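Local atomic coordinates of glycoside Hydrolase (Bacteroides uniformis, PDB entry 5T99), a protein that probably hydrolyses galactosidic linkages in agarose-derived oligosaccharides as a family 2 glycoside hydrolase, and binds the iminosugar d-galacto-isofagomine in its pocket. Residues A[382-385]-A[386-389]; A[397-400]-A[401-404]; A[639-643]-A[644-648]; A[806-809]-A[810-813]. All coordinates share one frame; numbering follows the deposited sequence.

Contact 1. Residues A[382-385]-A[386-389]; sequences NGYH and LYFD
Leu-386 and His-385 lie side by side in a CH-pi contact: the methine CG of the leucine sits over one imidazole face, 4.3 Å from the ring centroid of His-385 and offset toward its rim. His-385 CG is placed between its own backbone N and carbonyl carbon (chi1 81°), which folds the ring over the amide of Leu-386, while ND1 is hydrogen-bonded to Glu-374. Leu-386 CD1 also touches Asn-382, 3.6 Å from its CA. Further apolar packing comes from Tyr-384, whose CE1 approaches Tyr-387 CB at 4.0 Å. The side chains of Tyr-384 and Phe-388 cross at about a right angle, with Phe-388 CD1 3.9 Å from Tyr-384 CE2.

Backbone hydrogen bonds tighten the bend. Leu-386 N donates to Gly-383 O, and Tyr-387 N reaches Tyr-384 O at 2.7 Å. Two waters add bridges, one joining Asn-382 O to Tyr-387 OH, the other His-385 O to Asp-389 N.

With an alanine in place of His-385, Glu-374 would probably lose its imidazole mate and Leu-386 CG the flat surface beneath it. The loop thus enters helix 388-403 through apolar contacts between neighbours, with turn bonds and water engaging several of its main-chain polar groups.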
ATOM      1  N   ASN A 382       2.846 -22.300  -9.504  1.00 28.23           N
ATOM      2  CA  ASN A 382       3.916 -22.121  -8.522  1.00 27.56           C
ATOM      3  C   ASN A 382       3.551 -21.114  -7.413  1.00 26.07           C
ATOM      4  O   ASN A 382       4.416 -20.390  -6.911  1.00 24.95           O
ATOM      5  CB  ASN A 382       5.203 -21.724  -9.246  1.00 28.60           C
ATOM      6  CG  ASN A 382       5.698 -22.816 -10.183  1.00 30.02           C
ATOM      7  OD1 ASN A 382       6.025 -23.918  -9.744  1.00 31.20           O
ATOM      8  ND2 ASN A 382       5.760 -22.516 -11.472  1.00 30.35           N
ATOM      9  N   GLY A 383       2.269 -21.094  -7.033  1.00 24.79           N
ATOM     10  CA  GLY A 383       1.778 -20.268  -5.936  1.00 23.93           C
ATOM     11  C   GLY A 383       2.133 -20.817  -4.556  1.00 23.66           C
ATOM     12  O   GLY A 383       2.926 -21.772  -4.421  1.00 22.59           O
ATOM     13  N   TYR A 384       1.534 -20.211  -3.525  1.00 22.28           N
ATOM     14  CA  TYR A 384       1.903 -20.510  -2.140  1.00 21.06           C
ATOM     15  C   TYR A 384       1.584 -21.961  -1.715  1.00 20.93           C
ATOM     16  O   TYR A 384       2.211 -22.477  -0.794  1.00 20.12           O
ATOM     17  CB  TYR A 384       1.267 -19.492  -1.167  1.00 20.46           C
ATOM     18  CG  TYR A 384       1.851 -19.561   0.232  1.00 19.35           C
ATOM     19  CD1 TYR A 384       3.181 -19.217   0.462  1.00 18.96           C
ATOM     20  CD2 TYR A 384       1.089 -19.983   1.319  1.00 18.71           C
ATOM     21  CE1 TYR A 384       3.738 -19.288   1.730  1.00 18.53           C
ATOM     22  CE2 TYR A 384       1.649 -20.063   2.593  1.00 18.37           C
ATOM     23  CZ  TYR A 384       2.972 -19.712   2.788  1.00 18.07           C
ATOM     24  OH  TYR A 384       3.550 -19.766   4.032  1.00 17.78           O
ATOM     25  N   HIS A 385       0.650 -22.625  -2.401  1.00 20.82           N
ATOM     26  CA  HIS A 385       0.337 -24.040  -2.128  1.00 20.83           C
ATOM     27  C   HIS A 385       1.550 -24.988  -2.130  1.00 21.25           C
ATOM     28  O   HIS A 385       1.521 -26.026  -1.467  1.00 21.25           O
ATOM     29  CB  HIS A 385      -0.720 -24.567  -3.107  1.00 21.14           C
ATOM     30  CG  HIS A 385      -0.160 -24.965  -4.435  1.00 21.69           C
ATOM     31  ND1 HIS A 385       0.010 -24.070  -5.469  1.00 21.50           N
ATOM     32  CD2 HIS A 385       0.299 -26.158  -4.886  1.00 21.75           C
ATOM     33  CE1 HIS A 385       0.553 -24.691  -6.498  1.00 22.34           C
ATOM     34  NE2 HIS A 385       0.727 -25.963  -6.178  1.00 22.43           N
ATOM     35  N   LEU A 386       2.599 -24.646  -2.873  1.00 21.92           N
ATOM     36  CA  LEU A 386       3.868 -25.379  -2.794  1.00 23.32           C
ATOM     37  C   LEU A 386       4.509 -25.352  -1.412  1.00 23.70           C
ATOM     38  O   LEU A 386       5.217 -26.281  -1.037  1.00 23.97           O
ATOM     39  CB  LEU A 386       4.878 -24.819  -3.796  1.00 24.01           C
ATOM     40  CG  LEU A 386       4.551 -25.006  -5.280  1.00 25.54           C
ATOM     41  CD1 LEU A 386       5.541 -24.218  -6.136  1.00 25.83           C
ATOM     42  CD2 LEU A 386       4.535 -26.485  -5.660  1.00 25.32           C
ATOM     43  N   TYR A 387       4.279 -24.269  -0.674  1.00 24.56           N
ATOM     44  CA  TYR A 387       4.926 -24.032   0.609  1.00 24.30           C
ATOM     45  C   TYR A 387       4.007 -24.139   1.812  1.00 23.29           C
ATOM     46  O   TYR A 387       4.509 -24.168   2.940  1.00 22.05           O
ATOM     47  CB  TYR A 387       5.573 -22.652   0.577  1.00 25.54           C
ATOM     48  CG  TYR A 387       6.396 -22.470  -0.668  1.00 26.66           C
ATOM     49  CD1 TYR A 387       7.567 -23.205  -0.861  1.00 27.40           C
ATOM     50  CD2 TYR A 387       5.978 -21.611  -1.683  1.00 27.81           C
ATOM     51  CE1 TYR A 387       8.311 -23.064  -2.021  1.00 27.98           C
ATOM     52  CE2 TYR A 387       6.722 -21.457  -2.840  1.00 28.20           C
ATOM     53  CZ  TYR A 387       7.879 -22.186  -2.999  1.00 28.36           C
ATOM     54  OH  TYR A 387       8.600 -22.023  -4.143  1.00 30.45           O
ATOM     55  N   PHE A 388       2.692 -24.245   1.576  1.00 22.03           N
ATOM     56  CA  PHE A 388       1.693 -24.105   2.627  1.00 21.54           C
ATOM     57  C   PHE A 388       1.886 -25.046   3.809  1.00 21.54           C
ATOM     58  O   PHE A 388       1.865 -24.584   4.944  1.00 22.21           O
ATOM     59  CB  PHE A 388       0.268 -24.253   2.087  1.00 21.34           C
ATOM     60  CG  PHE A 388      -0.803 -23.882   3.089  1.00 21.11           C
ATOM     61  CD1 PHE A 388      -1.262 -22.560   3.186  1.00 21.08           C
ATOM     62  CD2 PHE A 388      -1.352 -24.843   3.942  1.00 20.83           C
ATOM     63  CE1 PHE A 388      -2.250 -22.206   4.109  1.00 20.84           C
ATOM     64  CE2 PHE A 388      -2.339 -24.498   4.863  1.00 21.21           C
ATOM     65  CZ  PHE A 388      -2.787 -23.174   4.950  1.00 21.03           C
ATOM     66  N   ASP A 389       2.072 -26.337   3.553  0.50 21.37           N
ATOM     67  CA  ASP A 389       2.237 -27.306   4.641  0.50 21.95           C
ATOM     68  C   ASP A 389       3.479 -27.028   5.506  0.50 22.28           C
ATOM     69  O   ASP A 389       3.398 -27.055   6.733  0.50 21.98           O
ATOM     70  CB  ASP A 389       2.261 -28.738   4.094  0.50 21.68           C
ATOM     71  CG  ASP A 389       0.868 -29.295   3.851  0.50 21.80           C
ATOM     72  OD1 ASP A 389       0.755 -30.525   3.632  0.50 21.86           O
ATOM     73  OD2 ASP A 389      -0.112 -28.511   3.874  0.50 21.31           O
TER
HETATM   74  O   HOH W   1       7.057 -20.242  -6.052  1.00 29.93           O
HETATM   75  O   HOH W   2       2.314 -27.340   0.836  1.00 26.95           O

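Contact 2. Residues A[397-400]-A[401-404]; sequences TSLI and MRDR. With EDO (1,2-ethanediol), chain K; EDO (1,2-ethanediol), chain J.
Asp-403 has CG beside its own backbone N (chi1 -63°), which brings OD2 to 3.3 Å from Leu-399 CD1, the two side chains crossing one turn apart on the helix. Met-401 takes a similar first torsion (chi1 -65°), which lays it alongside Thr-397, its CG 3.9 Å from Thr-397 CG2. Its chain then bends twice, and SD comes to rest over one face of the Arg-404 guanidinium, 3.4 Å above the plane of that group and offset toward its rim.

The carboxylate of Asp-403 is held by Arg-402 side-on, one nitrogen to each oxygen. NE meets OD1 of Asp-403 at 2.7 Å, tilted from both planes, and NH2 reaches OD2 at 3.0 Å on the syn lone pair of that oxygen and within the guanidinium plane, both bonds belonging to one salt bridge. This paired grip fixes the rotation of both groups and probably offsets the closeness of Asp-369, whose carboxylate lies near OD2 of Asp-403. Arg-402 NH2 also bonds to Pro-352 O. An alanine in place of Asp-403 would probably leave the Arg-402 guanidinium without this counter-charge, held in part by Pro-352 O.

Main-chain i to i+4 bonds run through the segment, from Met-401 N to Thr-397 O at 2.9 Å down to a weak last one between Arg-404 N and Ile-400 O.

The helix belongs to a beta-alpha-beta unit of the barrel, between strands 366-370 and 409-416. Thr-397 and Ile-400 pack on helix 427-441, Asp-403 touches Leu-357 of helix 354-363, and Trp-412 of strand 409-416 lies against Ile-400, Asp-403 and Arg-404.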
ATOM      1  N   THR A 397       2.684 -16.581  11.507  1.00 15.95           N
ATOM      2  CA  THR A 397       3.308 -16.193  12.753  1.00 16.05           C
ATOM      3  C   THR A 397       4.236 -14.995  12.532  1.00 16.24           C
ATOM      4  O   THR A 397       4.160 -14.016  13.271  1.00 15.67           O
ATOM      5  CB  THR A 397       4.054 -17.365  13.420  1.00 16.09           C
ATOM      6  OG1 THR A 397       3.103 -18.365  13.803  1.00 16.20           O
ATOM      7  CG2 THR A 397       4.846 -16.900  14.680  1.00 15.86           C
ATOM      8  N   SER A 398       5.067 -15.060  11.498  1.00 16.60           N
ATOM      9  CA  SER A 398       5.995 -13.959  11.176  1.00 16.99           C
ATOM     10  C   SER A 398       5.272 -12.641  10.879  1.00 16.83           C
ATOM     11  O   SER A 398       5.722 -11.580  11.308  1.00 17.37           O
ATOM     12  CB  SER A 398       6.897 -14.329   9.996  1.00 17.50           C
ATOM     13  OG  SER A 398       7.773 -13.263   9.707  1.00 18.67           O
ATOM     14  N   LEU A 399       4.154 -12.715  10.163  1.00 16.18           N
ATOM     15  CA  LEU A 399       3.337 -11.541   9.877  1.00 16.11           C
ATOM     16  C   LEU A 399       2.793 -10.888  11.164  1.00 16.19           C
ATOM     17  O   LEU A 399       2.887  -9.679  11.356  1.00 15.71           O
ATOM     18  CB  LEU A 399       2.172 -11.928   8.961  1.00 16.14           C
ATOM     19  CG  LEU A 399       1.078 -10.878   8.739  1.00 16.25           C
ATOM     20  CD1 LEU A 399       1.673  -9.671   8.021  1.00 16.54           C
ATOM     21  CD2 LEU A 399      -0.104 -11.468   7.982  1.00 16.34           C
ATOM     22  N   ILE A 400       2.191 -11.694  12.026  1.00 16.36           N
ATOM     23  CA  ILE A 400       1.553 -11.167  13.231  1.00 16.38           C
ATOM     24  C   ILE A 400       2.603 -10.619  14.210  1.00 16.74           C
ATOM     25  O   ILE A 400       2.400  -9.560  14.793  1.00 15.84           O
ATOM     26  CB  ILE A 400       0.631 -12.222  13.867  1.00 16.31           C
ATOM     27  CG1 ILE A 400      -0.564 -12.462  12.937  1.00 16.13           C
ATOM     28  CG2 ILE A 400       0.152 -11.781  15.247  1.00 16.81           C
ATOM     29  CD1 ILE A 400      -1.375 -13.688  13.274  1.00 16.23           C
ATOM     30  N   MET A 401       3.729 -11.316  14.337  1.00 17.37           N
ATOM     31  CA  MET A 401       4.832 -10.855  15.182  1.00 18.61           C
ATOM     32  C   MET A 401       5.404  -9.513  14.688  1.00 18.08           C
ATOM     33  O   MET A 401       5.713  -8.625  15.492  1.00 18.36           O
ATOM     34  CB  MET A 401       5.951 -11.902  15.230  1.00 20.49           C
ATOM     35  CG  MET A 401       5.580 -13.224  15.883  1.00 22.09           C
ATOM     36  SD  MET A 401       5.374 -13.078  17.651  1.00 26.80           S
ATOM     37  CE  MET A 401       7.105 -13.159  18.133  1.00 25.79           C
ATOM     38  N   ARG A 402       5.514  -9.373  13.367  1.00 16.69           N
ATOM     39  CA  ARG A 402       5.998  -8.146  12.735  1.00 15.86           C
ATOM     40  C   ARG A 402       5.035  -6.979  12.927  1.00 15.24           C
ATOM     41  O   ARG A 402       5.480  -5.868  13.229  1.00 14.50           O
ATOM     42  CB  ARG A 402       6.210  -8.377  11.223  1.00 15.97           C
ATOM     43  CG  ARG A 402       6.982  -7.295  10.475  1.00 15.96           C
ATOM     44  CD  ARG A 402       6.946  -7.480   8.955  1.00 15.79           C
ATOM     45  NE  ARG A 402       5.637  -7.142   8.408  1.00 15.78           N
ATOM     46  CZ  ARG A 402       5.361  -6.903   7.123  1.00 15.96           C
ATOM     47  NH1 ARG A 402       6.303  -6.963   6.170  1.00 16.29           N
ATOM     48  NH2 ARG A 402       4.114  -6.584   6.785  1.00 15.51           N
ATOM     49  N   ASP A 403       3.734  -7.227  12.749  1.00 14.37           N
ATOM     50  CA  ASP A 403       2.757  -6.134  12.626  1.00 14.17           C
ATOM     51  C   ASP A 403       1.813  -5.889  13.814  1.00 13.88           C
ATOM     52  O   ASP A 403       1.038  -4.942  13.771  1.00 13.70           O
ATOM     53  CB  ASP A 403       1.907  -6.324  11.357  1.00 14.33           C
ATOM     54  CG  ASP A 403       2.722  -6.259  10.088  1.00 14.20           C
ATOM     55  OD1 ASP A 403       3.924  -5.911  10.172  1.00 13.97           O
ATOM     56  OD2 ASP A 403       2.158  -6.563   9.005  1.00 13.65           O
ATOM     57  N   ARG A 404       1.890  -6.697  14.870  1.00 13.73           N
ATOM     58  CA  ARG A 404       0.913  -6.604  15.964  1.00 13.78           C
ATOM     59  C   ARG A 404       1.064  -5.387  16.892  1.00 13.67           C
ATOM     60  O   ARG A 404       0.325  -5.281  17.866  1.00 13.35           O
ATOM     61  CB  ARG A 404       0.901  -7.883  16.801  1.00 13.81           C
ATOM     62  CG  ARG A 404       2.191  -8.177  17.560  1.00 13.70           C
ATOM     63  CD  ARG A 404       2.096  -9.553  18.167  1.00 13.56           C
ATOM     64  NE  ARG A 404       3.282  -9.940  18.906  1.00 13.67           N
ATOM     65  CZ  ARG A 404       3.355 -11.003  19.710  1.00 14.22           C
ATOM     66  NH1 ARG A 404       2.300 -11.802  19.893  1.00 14.19           N
ATOM     67  NH2 ARG A 404       4.497 -11.276  20.347  1.00 14.48           N
TER
HETATM   68  C1  EDO K 909       3.591 -14.126  23.387  1.00 38.88           C
HETATM   69  O1  EDO K 909       3.318 -14.650  24.694  1.00 36.72           O
HETATM   70  C2  EDO K 909       2.469 -14.414  22.397  1.00 39.10           C
HETATM   71  O2  EDO K 909       2.999 -14.879  21.149  1.00 38.93           O
HETATM   72  C1  EDO J 908      -1.558  -1.895  19.465  1.00 24.28           C
HETATM   73  O1  EDO J 908      -0.885  -3.179  19.525  1.00 24.12           O
HETATM   74  C2  EDO J 908      -0.677  -0.737  19.947  1.00 23.70           C
HETATM   75  O2  EDO J 908      -0.396   0.223  18.906  1.00 22.22           O

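Contact 3. Residues A[639-643]-A[644-648]; sequences ELFLN and GKSLG
Leu-642 and Lys-645 close a beta hairpin between strands 637-642 and 645-651 through a type I' turn, with Asn-643 and Gly-644 at its two central positions. The pair is doubly hydrogen-bonded, Leu-642 N to Lys-645 O at 2.9 Å and Lys-645 N to Leu-642 O at 3.0 Å. At the backbone angles of Gly-644 a CB would be driven against the carbonyl oxygen of Asn-643, so the turn calls for glycine there. Farther along, Leu-647 N donates to Leu-640 O at 2.8 Å, and the non-hydrogen-bonded pair Phe-641 and Ser-646 falls in between. A water links Gly-644 N with Phe-641 O, the latter bond being weak.

The two faces of the hairpin differ in character. On one, Leu-640, Leu-642 and Leu-647 gather: Leu-647 CD1 lies 3.8 Å from Leu-640 CD2 and also touches Leu-642 CB. This apolar face meets strand 677-682, where Trp-679 packs on Leu-640 and Leu-647, and Val-681 on Leu-640 and Leu-642. Strand 637-642 pairs on its other side with strand 687-693, which leaves 645-651 as an outermost strand of the four-stranded sheet within this chain.

On the opposite face, Phe-641 places CE1 3.7 Å from Ser-646 CB, and the carbonyl oxygen of Gly-644 approaches the edge of its ring, near the ring plane. Ser-646 has OG anti to its backbone N (chi1 176°), where it accepts from Gly-648 N in an ST turn and donates to Glu-639 OE2 at 2.7 Å, meeting that oxygen on its anti side, 21° out of the carboxylate plane.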
ATOM      1  N   GLU A 639     -26.536  22.579 -11.606  1.00 30.64           N
ATOM      2  CA  GLU A 639     -27.082  23.206 -12.810  1.00 30.64           C
ATOM      3  C   GLU A 639     -25.975  23.303 -13.837  1.00 29.34           C
ATOM      4  O   GLU A 639     -24.875  23.732 -13.514  1.00 28.38           O
ATOM      5  CB  GLU A 639     -27.632  24.606 -12.491  1.00 31.64           C
ATOM      6  CG  GLU A 639     -28.418  25.255 -13.637  1.00 32.14           C
ATOM      7  CD  GLU A 639     -29.234  26.475 -13.220  1.00 31.20           C
ATOM      8  OE1 GLU A 639     -28.987  27.045 -12.137  1.00 31.07           O
ATOM      9  OE2 GLU A 639     -30.128  26.872 -13.993  1.00 31.38           O
ATOM     10  N   LEU A 640     -26.279  22.895 -15.068  1.00 30.02           N
ATOM     11  CA  LEU A 640     -25.321  22.868 -16.170  1.00 30.80           C
ATOM     12  C   LEU A 640     -25.560  24.075 -17.090  1.00 31.58           C
ATOM     13  O   LEU A 640     -26.711  24.448 -17.354  1.00 30.41           O
ATOM     14  CB  LEU A 640     -25.489  21.554 -16.939  1.00 31.64           C
ATOM     15  CG  LEU A 640     -24.392  21.117 -17.907  1.00 33.20           C
ATOM     16  CD1 LEU A 640     -23.072  20.904 -17.179  1.00 34.03           C
ATOM     17  CD2 LEU A 640     -24.783  19.837 -18.631  1.00 32.80           C
ATOM     18  N   PHE A 641     -24.475  24.687 -17.563  1.00 31.80           N
ATOM     19  CA  PHE A 641     -24.541  25.880 -18.413  1.00 32.83           C
ATOM     20  C   PHE A 641     -23.660  25.664 -19.630  1.00 33.38           C
ATOM     21  O   PHE A 641     -22.475  25.389 -19.468  1.00 34.41           O
ATOM     22  CB  PHE A 641     -24.058  27.132 -17.654  1.00 33.59           C
ATOM     23  CG  PHE A 641     -24.984  27.590 -16.545  1.00 33.64           C
ATOM     24  CD1 PHE A 641     -25.965  28.554 -16.785  1.00 33.50           C
ATOM     25  CD2 PHE A 641     -24.857  27.082 -15.248  1.00 33.31           C
ATOM     26  CE1 PHE A 641     -26.811  28.990 -15.762  1.00 33.54           C
ATOM     27  CE2 PHE A 641     -25.699  27.513 -14.224  1.00 33.18           C
ATOM     28  CZ  PHE A 641     -26.679  28.467 -14.481  1.00 33.30           C
ATOM     29  N   LEU A 642     -24.232  25.767 -20.835  1.00 33.73           N
ATOM     30  CA  LEU A 642     -23.453  25.695 -22.082  1.00 34.33           C
ATOM     31  C   LEU A 642     -23.364  27.084 -22.712  1.00 35.10           C
ATOM     32  O   LEU A 642     -24.380  27.638 -23.128  1.00 33.05           O
ATOM     33  CB  LEU A 642     -24.087  24.713 -23.070  1.00 33.97           C
ATOM     34  CG  LEU A 642     -23.410  24.570 -24.440  1.00 33.92           C
ATOM     35  CD1 LEU A 642     -21.955  24.131 -24.314  1.00 33.60           C
ATOM     36  CD2 LEU A 642     -24.199  23.601 -25.306  1.00 34.51           C
ATOM     37  N   ASN A 643     -22.147  27.629 -22.777  1.00 37.33           N
ATOM     38  CA  ASN A 643     -21.898  29.006 -23.242  1.00 39.09           C
ATOM     39  C   ASN A 643     -22.821  30.046 -22.575  1.00 39.28           C
ATOM     40  O   ASN A 643     -23.375  30.920 -23.240  1.00 40.19           O
ATOM     41  CB  ASN A 643     -22.007  29.073 -24.770  1.00 38.94           C
ATOM     42  CG  ASN A 643     -20.925  28.274 -25.457  1.00 39.68           C
ATOM     43  OD1 ASN A 643     -19.746  28.503 -25.227  1.00 38.96           O
ATOM     44  ND2 ASN A 643     -21.317  27.332 -26.307  1.00 42.76           N
ATOM     45  N   GLY A 644     -22.999  29.922 -21.263  1.00 38.55           N
ATOM     46  CA  GLY A 644     -23.871  30.816 -20.510  1.00 38.75           C
ATOM     47  C   GLY A 644     -25.341  30.425 -20.429  1.00 38.58           C
ATOM     48  O   GLY A 644     -26.029  30.872 -19.515  1.00 38.83           O
ATOM     49  N   LYS A 645     -25.835  29.605 -21.358  1.00 39.86           N
ATOM     50  CA  LYS A 645     -27.246  29.212 -21.359  1.00 41.33           C
ATOM     51  C   LYS A 645     -27.480  28.000 -20.446  1.00 39.17           C
ATOM     52  O   LYS A 645     -26.833  26.959 -20.611  1.00 38.72           O
ATOM     53  CB  LYS A 645     -27.719  28.899 -22.784  1.00 44.72           C
ATOM     54  CG  LYS A 645     -29.239  28.987 -22.946  1.00 48.66           C
ATOM     55  CD  LYS A 645     -29.747  28.347 -24.237  1.00 51.15           C
ATOM     56  CE  LYS A 645     -29.613  26.827 -24.234  1.00 53.00           C
ATOM     57  NZ  LYS A 645     -30.721  26.153 -24.977  1.00 54.68           N
ATOM     58  N   SER A 646     -28.410  28.141 -19.500  1.00 35.81           N
ATOM     59  CA  SER A 646     -28.781  27.055 -18.582  1.00 34.89           C
ATOM     60  C   SER A 646     -29.395  25.867 -19.319  1.00 34.26           C
ATOM     61  O   SER A 646     -30.166  26.055 -20.248  1.00 37.25           O
ATOM     62  CB  SER A 646     -29.779  27.563 -17.534  1.00 33.95           C
ATOM     63  OG  SER A 646     -30.231  26.521 -16.684  1.00 33.16           O
ATOM     64  N   LEU A 647     -29.033  24.654 -18.907  1.00 33.55           N
ATOM     65  CA  LEU A 647     -29.608  23.420 -19.449  1.00 32.23           C
ATOM     66  C   LEU A 647     -30.454  22.688 -18.421  1.00 32.36           C
ATOM     67  O   LEU A 647     -30.861  21.559 -18.664  1.00 33.16           O
ATOM     68  CB  LEU A 647     -28.508  22.492 -19.946  1.00 32.47           C
ATOM     69  CG  LEU A 647     -27.640  23.017 -21.090  1.00 33.87           C
ATOM     70  CD1 LEU A 647     -26.396  22.152 -21.249  1.00 34.78           C
ATOM     71  CD2 LEU A 647     -28.419  23.066 -22.391  1.00 33.99           C
ATOM     72  N   GLY A 648     -30.721  23.322 -17.280  1.00 33.40           N
ATOM     73  CA  GLY A 648     -31.591  22.749 -16.252  1.00 34.72           C
ATOM     74  C   GLY A 648     -30.883  22.350 -14.965  1.00 35.53           C
ATOM     75  O   GLY A 648     -29.713  21.971 -14.964  1.00 35.48           O
TER
HETATM   76  O   HOH W   3     -20.984  28.152 -19.888  1.00 34.70           O

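Contact 4. Residues A[806-809]-A[810-813]; sequences ATSK and GLKT
Leu-811 N donates to Ser-808 O at 3.1 Å in a nearly straight bond (165° at the hydrogen). The same two residues also meet through their side chains. Leu-811 CD1 comes to 3.7 Å from Ser-808 OG and 3.8 Å from Ser-808 CB, so that a methyl rests against the serine side chain. The leucine CG stands beside its own backbone N and anti to the carbonyl carbon (chi1 -51°), which turns the isobutyl group back toward the serine. The hydroxyl of Ser-808 is itself hydrogen-bonded to the main-chain oxygen of Leu-751, and both side chains pack on Ile-714 of strand 713-718.

The bond spans a type II beta turn from Ser-808 to Leu-811, which reverses the chain between strands 800-807 and 814-821 of the domain assigned to the family 2 C-terminal group. Gly-810 holds the third position with a positive phi of 87°, a conformation that favours glycine, and a CB here would collide with Lys-809 O. Lys-809, at the second position, extends its side chain away from the turn.

On either side of the turn the two arms run nearly antiparallel. Ala-806 O receives a CA-H...O contact from Thr-813 CA at 3.5 Å, with Thr-813 CG2 lying 3.6 Å from the same Ala-806 O. Thr-807 and Thr-813 point the same way, alongside one another, with Thr-807 CG2 3.7 Å from Thr-813 OG1 and 4.0 Å from Thr-813 CG2.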
ATOM      1  N   ALA A 806      11.391  20.097 -20.079  1.00 32.06           N
ATOM      2  CA  ALA A 806      10.500  19.206 -20.824  1.00 33.12           C
ATOM      3  C   ALA A 806      10.247  19.789 -22.206  1.00 34.00           C
ATOM      4  O   ALA A 806       9.771  20.922 -22.329  1.00 35.14           O
ATOM      5  CB  ALA A 806       9.184  19.010 -20.084  1.00 32.87           C
ATOM      6  N   THR A 807      10.572  19.001 -23.231  1.00 34.69           N
ATOM      7  CA  THR A 807      10.473  19.396 -24.631  1.00 33.83           C
ATOM      8  C   THR A 807       9.613  18.394 -25.371  1.00 35.00           C
ATOM      9  O   THR A 807       9.447  17.256 -24.928  1.00 34.75           O
ATOM     10  CB  THR A 807      11.857  19.427 -25.309  1.00 33.22           C
ATOM     11  OG1 THR A 807      12.417  18.111 -25.339  1.00 31.74           O
ATOM     12  CG2 THR A 807      12.809  20.341 -24.560  1.00 33.76           C
ATOM     13  N   SER A 808       9.082  18.827 -26.507  1.00 35.54           N
ATOM     14  CA  SER A 808       8.226  18.000 -27.356  1.00 36.45           C
ATOM     15  C   SER A 808       8.169  18.663 -28.736  1.00 37.51           C
ATOM     16  O   SER A 808       8.023  19.881 -28.829  1.00 36.95           O
ATOM     17  CB  SER A 808       6.825  17.883 -26.738  1.00 35.61           C
ATOM     18  OG  SER A 808       5.995  16.978 -27.452  1.00 34.65           O
ATOM     19  N   LYS A 809       8.302  17.872 -29.797  1.00 38.91           N
ATOM     20  CA  LYS A 809       8.343  18.412 -31.160  1.00 39.98           C
ATOM     21  C   LYS A 809       7.121  19.285 -31.484  1.00 37.57           C
ATOM     22  O   LYS A 809       5.980  18.822 -31.454  1.00 34.19           O
ATOM     23  CB  LYS A 809       8.528  17.288 -32.193  1.00 43.57           C
ATOM     24  CG  LYS A 809       9.972  16.795 -32.250  1.00 47.51           C
ATOM     25  CD  LYS A 809      10.122  15.423 -32.900  1.00 50.26           C
ATOM     26  CE  LYS A 809      11.577  14.956 -32.867  1.00 52.65           C
ATOM     27  NZ  LYS A 809      11.713  13.476 -33.017  1.00 54.03           N
ATOM     28  N   GLY A 810       7.388  20.565 -31.750  1.00 36.99           N
ATOM     29  CA  GLY A 810       6.354  21.538 -32.126  1.00 36.38           C
ATOM     30  C   GLY A 810       5.618  22.258 -31.002  1.00 34.49           C
ATOM     31  O   GLY A 810       4.698  23.012 -31.291  1.00 32.12           O
ATOM     32  N   LEU A 811       6.001  22.026 -29.736  1.00 33.41           N
ATOM     33  CA  LEU A 811       5.350  22.670 -28.571  1.00 32.49           C
ATOM     34  C   LEU A 811       6.310  23.580 -27.836  1.00 31.13           C
ATOM     35  O   LEU A 811       7.526  23.413 -27.937  1.00 29.42           O
ATOM     36  CB  LEU A 811       4.810  21.627 -27.578  1.00 32.01           C
ATOM     37  CG  LEU A 811       3.919  20.505 -28.127  1.00 31.95           C
ATOM     38  CD1 LEU A 811       3.429  19.636 -26.976  1.00 31.81           C
ATOM     39  CD2 LEU A 811       2.739  21.037 -28.932  1.00 30.92           C
ATOM     40  N   LYS A 812       5.761  24.538 -27.090  1.00 31.28           N
ATOM     41  CA  LYS A 812       6.583  25.404 -26.241  1.00 32.93           C
ATOM     42  C   LYS A 812       7.211  24.585 -25.103  1.00 32.77           C
ATOM     43  O   LYS A 812       6.497  23.974 -24.308  1.00 32.26           O
ATOM     44  CB  LYS A 812       5.778  26.587 -25.677  1.00 34.21           C
ATOM     45  CG  LYS A 812       6.643  27.717 -25.117  1.00 36.14           C
ATOM     46  CD  LYS A 812       5.837  28.797 -24.389  1.00 37.44           C
ATOM     47  N   THR A 813       8.546  24.574 -25.070  1.00 31.83           N
ATOM     48  CA  THR A 813       9.348  23.979 -24.002  1.00 32.69           C
ATOM     49  C   THR A 813       8.919  24.483 -22.608  1.00 34.46           C
ATOM     50  O   THR A 813       8.520  25.639 -22.464  1.00 34.91           O
ATOM     51  CB  THR A 813      10.850  24.296 -24.241  1.00 32.08           C
ATOM     52  OG1 THR A 813      11.303  23.627 -25.425  1.00 31.33           O
ATOM     53  CG2 THR A 813      11.729  23.881 -23.071  1.00 32.14           C
TER

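Contacts 1 and 2 share helix 388-403 of the barrel domain, one at its entry and one at its final turns, with centres 20 Å apart; both are partly buried. Contacts 3 and 4 are surface turns between antiparallel strands in two later domains, their centres 36 Å apart, and neither touches the barrel pair. Chemistry follows place. Ring packing and bridging waters mark the loop before the helix, while helical bonding and an arginine-aspartate pair mark its end. Each surface turn places a glycine where the backbone angles favour it, but contact 3 joins its strands by several hydrogen bonds and a serine-glutamate link, whereas contact 4 has a single backbone hydrogen bond between its two segments, supplemented by methyl contacts.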